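Local coordinates for H/ACA ribonucleoprotein complex non-core subunit NAF1 (Saccharomyces cerevisiae, PDB 2V3M) that binds RNA and is required for maturation of box H/ACA snoRNPs, joining the assembling particle before GAR1 replaces it, at residues Phe40-Ala48 with Asn83-Asp92. Residues are numbered along the deposited sequence; the frame is centred on the assembly and turned at random.
Sequences FENNIIIHA and NPFYRIKLPD. With SO4 (sulfate ion), chain G.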
ATOM      1  N   PHE A  40       0.050   1.783   6.613  1.00 25.64           N
ATOM      2  CA  PHE A  40      -0.688   0.755   7.374  1.00 25.51           C
ATOM      3  C   PHE A  40       0.278  -0.326   7.847  1.00 26.19           C
ATOM      4  O   PHE A  40       1.270  -0.659   7.164  1.00 27.40           O
ATOM      5  CB  PHE A  40      -1.769   0.171   6.514  1.00 24.18           C
ATOM      6  CG  PHE A  40      -1.236  -0.521   5.324  1.00 23.76           C
ATOM      7  CD1 PHE A  40      -1.011  -1.910   5.338  1.00 23.20           C
ATOM      8  CD2 PHE A  40      -0.884   0.182   4.221  1.00 22.32           C
ATOM      9  CE1 PHE A  40      -0.434  -2.553   4.242  1.00 21.16           C
ATOM     10  CE2 PHE A  40      -0.371  -0.441   3.135  1.00 22.41           C
ATOM     11  CZ  PHE A  40      -0.146  -1.836   3.157  1.00 22.65           C
ATOM     12  N   GLU A  41       0.019  -0.813   9.026  1.00 26.61           N
ATOM     13  CA  GLU A  41       0.735  -1.921   9.589  1.00 27.72           C
ATOM     14  C   GLU A  41       2.196  -1.755   9.522  1.00 27.62           C
ATOM     15  O   GLU A  41       2.878  -2.572   8.967  1.00 27.75           O
ATOM     16  CB  GLU A  41       0.317  -3.222   8.935  1.00 27.43           C
ATOM     17  CG  GLU A  41      -0.777  -3.917   9.795  1.00 30.22           C
ATOM     18  CD  GLU A  41      -1.217  -5.236   9.165  1.00 31.57           C
ATOM     19  OE1 GLU A  41      -1.539  -6.195   9.916  1.00 32.01           O
ATOM     20  OE2 GLU A  41      -1.209  -5.283   7.907  1.00 31.70           O
ATOM     21  N   ASN A  42       2.669  -0.675  10.098  1.00 28.11           N
ATOM     22  CA  ASN A  42       4.080  -0.354  10.030  1.00 28.64           C
ATOM     23  C   ASN A  42       4.634  -0.363   8.629  1.00 29.13           C
ATOM     24  O   ASN A  42       5.864  -0.241   8.495  1.00 30.72           O
ATOM     25  CB  ASN A  42       4.937  -1.257  10.901  1.00 28.44           C
ATOM     26  CG  ASN A  42       4.685  -1.072  12.363  1.00 30.76           C
ATOM     27  OD1 ASN A  42       4.539   0.042  12.894  1.00 33.65           O
ATOM     28  ND2 ASN A  42       4.649  -2.176  13.044  1.00 33.26           N
ATOM     29  N   ASN A  43       3.818  -0.476   7.575  1.00 28.62           N
ATOM     30  CA  ASN A  43       4.367  -0.175   6.243  1.00 29.01           C
ATOM     31  C   ASN A  43       4.119   1.257   5.784  1.00 29.43           C
ATOM     32  O   ASN A  43       3.023   1.799   6.051  1.00 30.13           O
ATOM     33  CB  ASN A  43       3.815  -1.085   5.224  1.00 28.35           C
ATOM     34  CG  ASN A  43       4.146  -2.519   5.520  1.00 30.30           C
ATOM     35  OD1 ASN A  43       5.200  -3.056   5.063  1.00 31.23           O
ATOM     36  ND2 ASN A  43       3.224  -3.212   6.259  1.00 30.72           N
ATOM     37  N   ILE A  44       5.107   1.848   5.116  1.00 28.45           N
ATOM     38  CA  ILE A  44       4.941   3.134   4.514  1.00 28.93           C
ATOM     39  C   ILE A  44       5.064   2.896   2.998  1.00 29.79           C
ATOM     40  O   ILE A  44       5.981   2.213   2.510  1.00 30.19           O
ATOM     41  CB  ILE A  44       6.047   4.112   4.997  1.00 29.01           C
ATOM     42  CG1 ILE A  44       5.910   4.398   6.472  1.00 28.86           C
ATOM     43  CG2 ILE A  44       6.035   5.397   4.215  1.00 28.54           C
ATOM     44  CD1 ILE A  44       4.568   4.659   6.878  1.00 29.12           C
ATOM     45  N   ILE A  45       4.121   3.449   2.261  1.00 29.84           N
ATOM     46  CA  ILE A  45       4.061   3.244   0.841  1.00 30.32           C
ATOM     47  C   ILE A  45       4.331   4.577   0.109  1.00 30.40           C
ATOM     48  O   ILE A  45       3.645   5.550   0.367  1.00 31.60           O
ATOM     49  CB  ILE A  45       2.694   2.791   0.428  1.00 29.38           C
ATOM     50  CG1 ILE A  45       2.474   1.406   0.907  1.00 30.67           C
ATOM     51  CG2 ILE A  45       2.593   2.766  -1.040  1.00 28.42           C
ATOM     52  CD1 ILE A  45       3.548   0.616   1.104  1.00 30.49           C
ATOM     53  N   ILE A  46       5.273   4.580  -0.813  1.00 29.96           N
ATOM     54  CA  ILE A  46       5.602   5.775  -1.600  1.00 31.51           C
ATOM     55  C   ILE A  46       5.328   5.539  -3.088  1.00 31.92           C
ATOM     56  O   ILE A  46       5.674   4.451  -3.625  1.00 33.19           O
ATOM     57  CB  ILE A  46       7.114   6.145  -1.374  1.00 32.13           C
ATOM     58  CG1 ILE A  46       7.246   6.311   0.148  1.00 32.55           C
ATOM     59  CG2 ILE A  46       7.577   7.411  -2.235  1.00 30.52           C
ATOM     60  CD1 ILE A  46       8.319   6.961   0.605  1.00 29.97           C
ATOM     61  N   HIS A  47       4.711   6.488  -3.751  1.00 30.59           N
ATOM     62  CA  HIS A  47       4.362   6.211  -5.094  1.00 33.26           C
ATOM     63  C   HIS A  47       5.407   6.894  -5.912  1.00 33.71           C
ATOM     64  O   HIS A  47       5.599   8.116  -5.750  1.00 34.15           O
ATOM     65  CB  HIS A  47       2.997   6.785  -5.431  1.00 34.60           C
ATOM     66  CG  HIS A  47       2.428   6.280  -6.724  1.00 39.63           C
ATOM     67  ND1 HIS A  47       1.187   6.659  -7.197  1.00 44.71           N
ATOM     68  CD2 HIS A  47       2.929   5.436  -7.663  1.00 46.10           C
ATOM     69  CE1 HIS A  47       0.925   6.055  -8.349  1.00 45.07           C
ATOM     70  NE2 HIS A  47       1.970   5.305  -8.659  1.00 48.54           N
ATOM     71  N   ALA A  48       6.107   6.133  -6.770  1.00 33.29           N
ATOM     72  CA  ALA A  48       7.167   6.715  -7.600  1.00 33.53           C
ATOM     73  C   ALA A  48       6.685   7.872  -8.488  1.00 34.63           C
ATOM     74  O   ALA A  48       5.549   7.872  -8.958  1.00 34.94           O
ATOM     75  CB  ALA A  48       7.838   5.663  -8.431  1.00 32.09           C
ATOM     76  N   ASN A  83       5.343   3.223 -13.124  1.00 33.09           N
ATOM     77  CA  ASN A  83       5.103   3.972 -11.899  1.00 33.44           C
ATOM     78  C   ASN A  83       5.128   3.077 -10.690  1.00 31.97           C
ATOM     79  O   ASN A  83       4.110   2.693 -10.187  1.00 32.98           O
ATOM     80  CB  ASN A  83       3.733   4.651 -11.994  1.00 35.06           C
ATOM     81  CG  ASN A  83       3.757   5.896 -12.931  1.00 37.19           C
ATOM     82  OD1 ASN A  83       4.336   6.951 -12.561  1.00 38.14           O
ATOM     83  ND2 ASN A  83       3.162   5.764 -14.160  1.00 38.04           N
ATOM     84  N   PRO A  84       6.296   2.677 -10.257  1.00 29.96           N
ATOM     85  CA  PRO A  84       6.457   1.721  -9.217  1.00 28.14           C
ATOM     86  C   PRO A  84       5.824   2.215  -7.918  1.00 26.77           C
ATOM     87  O   PRO A  84       5.480   3.329  -7.799  1.00 28.50           O
ATOM     88  CB  PRO A  84       7.986   1.652  -9.113  1.00 27.99           C
ATOM     89  CG  PRO A  84       8.470   2.060 -10.334  1.00 28.39           C
ATOM     90  CD  PRO A  84       7.580   3.095 -10.808  1.00 29.74           C
ATOM     91  N   PHE A  85       5.713   1.384  -6.925  1.00 25.60           N
ATOM     92  CA  PHE A  85       5.409   1.784  -5.555  1.00 25.51           C
ATOM     93  C   PHE A  85       6.482   1.216  -4.693  1.00 26.31           C
ATOM     94  O   PHE A  85       6.887   0.063  -4.937  1.00 26.98           O
ATOM     95  CB  PHE A  85       4.186   1.083  -5.027  1.00 25.41           C
ATOM     96  CG  PHE A  85       2.902   1.552  -5.626  1.00 23.06           C
ATOM     97  CD1 PHE A  85       2.251   0.773  -6.553  1.00 24.42           C
ATOM     98  CD2 PHE A  85       2.335   2.717  -5.248  1.00 22.47           C
ATOM     99  CE1 PHE A  85       1.025   1.179  -7.127  1.00 24.10           C
ATOM    100  CE2 PHE A  85       1.143   3.174  -5.832  1.00 24.45           C
ATOM    101  CZ  PHE A  85       0.468   2.423  -6.756  1.00 23.71           C
ATOM    102  N   TYR A  86       6.929   1.992  -3.699  1.00 26.06           N
ATOM    103  CA  TYR A  86       7.985   1.548  -2.865  1.00 26.33           C
ATOM    104  C   TYR A  86       7.385   1.241  -1.525  1.00 27.37           C
ATOM    105  O   TYR A  86       6.546   1.982  -1.027  1.00 29.07           O
ATOM    106  CB  TYR A  86       8.979   2.633  -2.771  1.00 25.36           C
ATOM    107  CG  TYR A  86       9.543   3.006  -4.084  1.00 25.36           C
ATOM    108  CD1 TYR A  86       9.587   4.340  -4.501  1.00 23.62           C
ATOM    109  CD2 TYR A  86      10.020   2.039  -4.948  1.00 25.06           C
ATOM    110  CE1 TYR A  86      10.115   4.699  -5.747  1.00 23.64           C
ATOM    111  CE2 TYR A  86      10.605   2.379  -6.144  1.00 26.32           C
ATOM    112  CZ  TYR A  86      10.642   3.719  -6.566  1.00 25.34           C
ATOM    113  OH  TYR A  86      11.219   4.021  -7.809  1.00 25.17           O
ATOM    114  N   ARG A  87       7.753   0.120  -0.939  1.00 27.90           N
ATOM    115  CA  ARG A  87       7.279  -0.172   0.411  1.00 28.05           C
ATOM    116  C   ARG A  87       8.413  -0.204   1.417  1.00 28.80           C
ATOM    117  O   ARG A  87       9.439  -0.946   1.206  1.00 29.56           O
ATOM    118  CB  ARG A  87       6.585  -1.484   0.343  1.00 27.99           C
ATOM    119  CG  ARG A  87       5.902  -1.970   1.596  1.00 26.90           C
ATOM    120  CD  ARG A  87       5.561  -3.482   1.311  1.00 25.87           C
ATOM    121  NE  ARG A  87       5.944  -4.243   2.457  1.00 26.99           N
ATOM    122  CZ  ARG A  87       6.622  -5.380   2.478  1.00 27.02           C
ATOM    123  NH1 ARG A  87       7.009  -6.011   1.393  1.00 24.39           N
ATOM    124  NH2 ARG A  87       6.867  -5.945   3.649  1.00 33.46           N
ATOM    125  N   ILE A  88       8.261   0.614   2.481  1.00 28.95           N
ATOM    126  CA  ILE A  88       9.263   0.700   3.576  1.00 27.90           C
ATOM    127  C   ILE A  88       8.597   0.119   4.814  1.00 27.38           C
ATOM    128  O   ILE A  88       7.635   0.664   5.296  1.00 27.91           O
ATOM    129  CB  ILE A  88       9.723   2.134   3.845  1.00 27.74           C
ATOM    130  CG1 ILE A  88      10.486   2.696   2.670  1.00 28.05           C
ATOM    131  CG2 ILE A  88      10.710   2.127   5.000  1.00 26.90           C
ATOM    132  CD1 ILE A  88       9.822   3.692   1.969  1.00 28.91           C
ATOM    133  N   LYS A  89       9.070  -1.013   5.272  1.00 26.11           N
ATOM    134  CA  LYS A  89       8.546  -1.567   6.457  1.00 26.66           C
ATOM    135  C   LYS A  89       9.316  -1.123   7.658  1.00 27.54           C
ATOM    136  O   LYS A  89      10.499  -1.436   7.681  1.00 28.08           O
ATOM    137  CB  LYS A  89       8.703  -3.046   6.363  1.00 27.35           C
ATOM    138  CG  LYS A  89       8.424  -3.781   7.630  1.00 28.99           C
ATOM    139  CD  LYS A  89       6.958  -3.816   7.959  1.00 30.50           C
ATOM    140  CE  LYS A  89       6.768  -5.006   8.900  1.00 32.70           C
ATOM    141  NZ  LYS A  89       5.362  -5.294   9.283  1.00 35.47           N
ATOM    142  N   LEU A  90       8.680  -0.399   8.619  1.00 27.12           N
ATOM    143  CA  LEU A  90       9.341   0.051   9.832  1.00 26.91           C
ATOM    144  C   LEU A  90       9.304  -1.101  10.896  1.00 27.59           C
ATOM    145  O   LEU A  90       8.379  -1.913  10.926  1.00 27.69           O
ATOM    146  CB  LEU A  90       8.696   1.300  10.355  1.00 26.21           C
ATOM    147  CG  LEU A  90       8.703   2.495   9.434  1.00 27.78           C
ATOM    148  CD1 LEU A  90       7.958   3.626  10.070  1.00 29.82           C
ATOM    149  CD2 LEU A  90      10.064   2.930   9.113  1.00 29.09           C
ATOM    150  N   PRO A  91      10.334  -1.195  11.758  1.00 27.89           N
ATOM    151  CA  PRO A  91      10.290  -2.149  12.874  1.00 28.31           C
ATOM    152  C   PRO A  91       9.346  -1.654  13.961  1.00 29.42           C
ATOM    153  O   PRO A  91       8.920  -0.473  13.918  1.00 30.47           O
ATOM    154  CB  PRO A  91      11.734  -2.127  13.386  1.00 27.88           C
ATOM    155  CG  PRO A  91      12.292  -0.824  13.007  1.00 27.70           C
ATOM    156  CD  PRO A  91      11.596  -0.421  11.742  1.00 27.86           C
ATOM    157  N   ASP A  92       9.033  -2.513  14.919  1.00 30.16           N
ATOM    158  CA  ASP A  92       8.206  -2.130  16.069  1.00 31.49           C
ATOM    159  C   ASP A  92       8.701  -0.987  16.921  1.00 32.10           C
ATOM    160  O   ASP A  92       7.906  -0.259  17.509  1.00 32.65           O
ATOM    161  CB  ASP A  92       8.092  -3.300  17.002  1.00 31.76           C
ATOM    162  CG  ASP A  92       7.253  -4.369  16.433  1.00 33.21           C
ATOM    163  OD1 ASP A  92       7.316  -4.539  15.191  1.00 33.35           O
ATOM    164  OD2 ASP A  92       6.522  -5.020  17.229  1.00 36.61           O
TER
HETATM  165  S   SO4 G1221      -2.386   0.405  10.818  1.00110.08           S
HETATM  166  O1  SO4 G1221      -2.684  -0.829  10.083  1.00111.06           O
HETATM  167  O2  SO4 G1221      -2.618   1.577   9.957  1.00109.44           O
HETATM  168  O3  SO4 G1221      -3.212   0.527  12.008  1.00109.85           O
HETATM  169  O4  SO4 G1221      -1.005   0.293  11.293  1.00111.65           O
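His47 and Phe85 face each other as a non-hydrogen-bonded antiparallel pair, their rings in an offset stack with centroids 4.3 Å apart and planes 24° from parallel. CE2 of Phe85 sits over the centre of the imidazole, while the carbonyl O of Pro84 lies at that ring's edge, 3.3 Å from CD2 of His47. With CG anti to the backbone N (chi1 -167°), the His47 imidazole is brought over Phe85. Farther along the same face, Arg87 lays its aliphatic chain across Ile45, with Arg87 CG 3.5 Å from Ile45 CD1, and then turns its NE to OD1 of Asn43. The 3.0 Å hydrogen bond from Arg87 NE to Asn43 OD1 is nearly straight and runs in the guanidinium plane, yet it meets the amide from above its carbonyl plane. NH1 of Arg87 forms a salt bridge with Glu76, so the guanidinium is gripped from both strands flanking its own. With an alanine here the guanidinium is gone, which would probably leave Asn43 OD1 without this donor, Glu76 without its positive mate and Ile45 CD1 less covered. On the opposite face, Ile46 CD1 meets Ile88 CD1 at 3.8 Å and Ala48 CB packs on Tyr86 CE1 at 3.6 Å; Ile44 and Leu90 extend this apolar layer to Phe98 of helix 95-102. Paired backbone bonds at Ile44-Ile88 and Ile46-Tyr86 set the register. The Phe85 ring also meets Phe40 of the second subunit, placing the aromatic face at the dimer contact. Strand 43-48, entered through a type I' hairpin turn, thus joins strands 30-40 and 85-89 in the antiparallel sheet of the Gar1-like core.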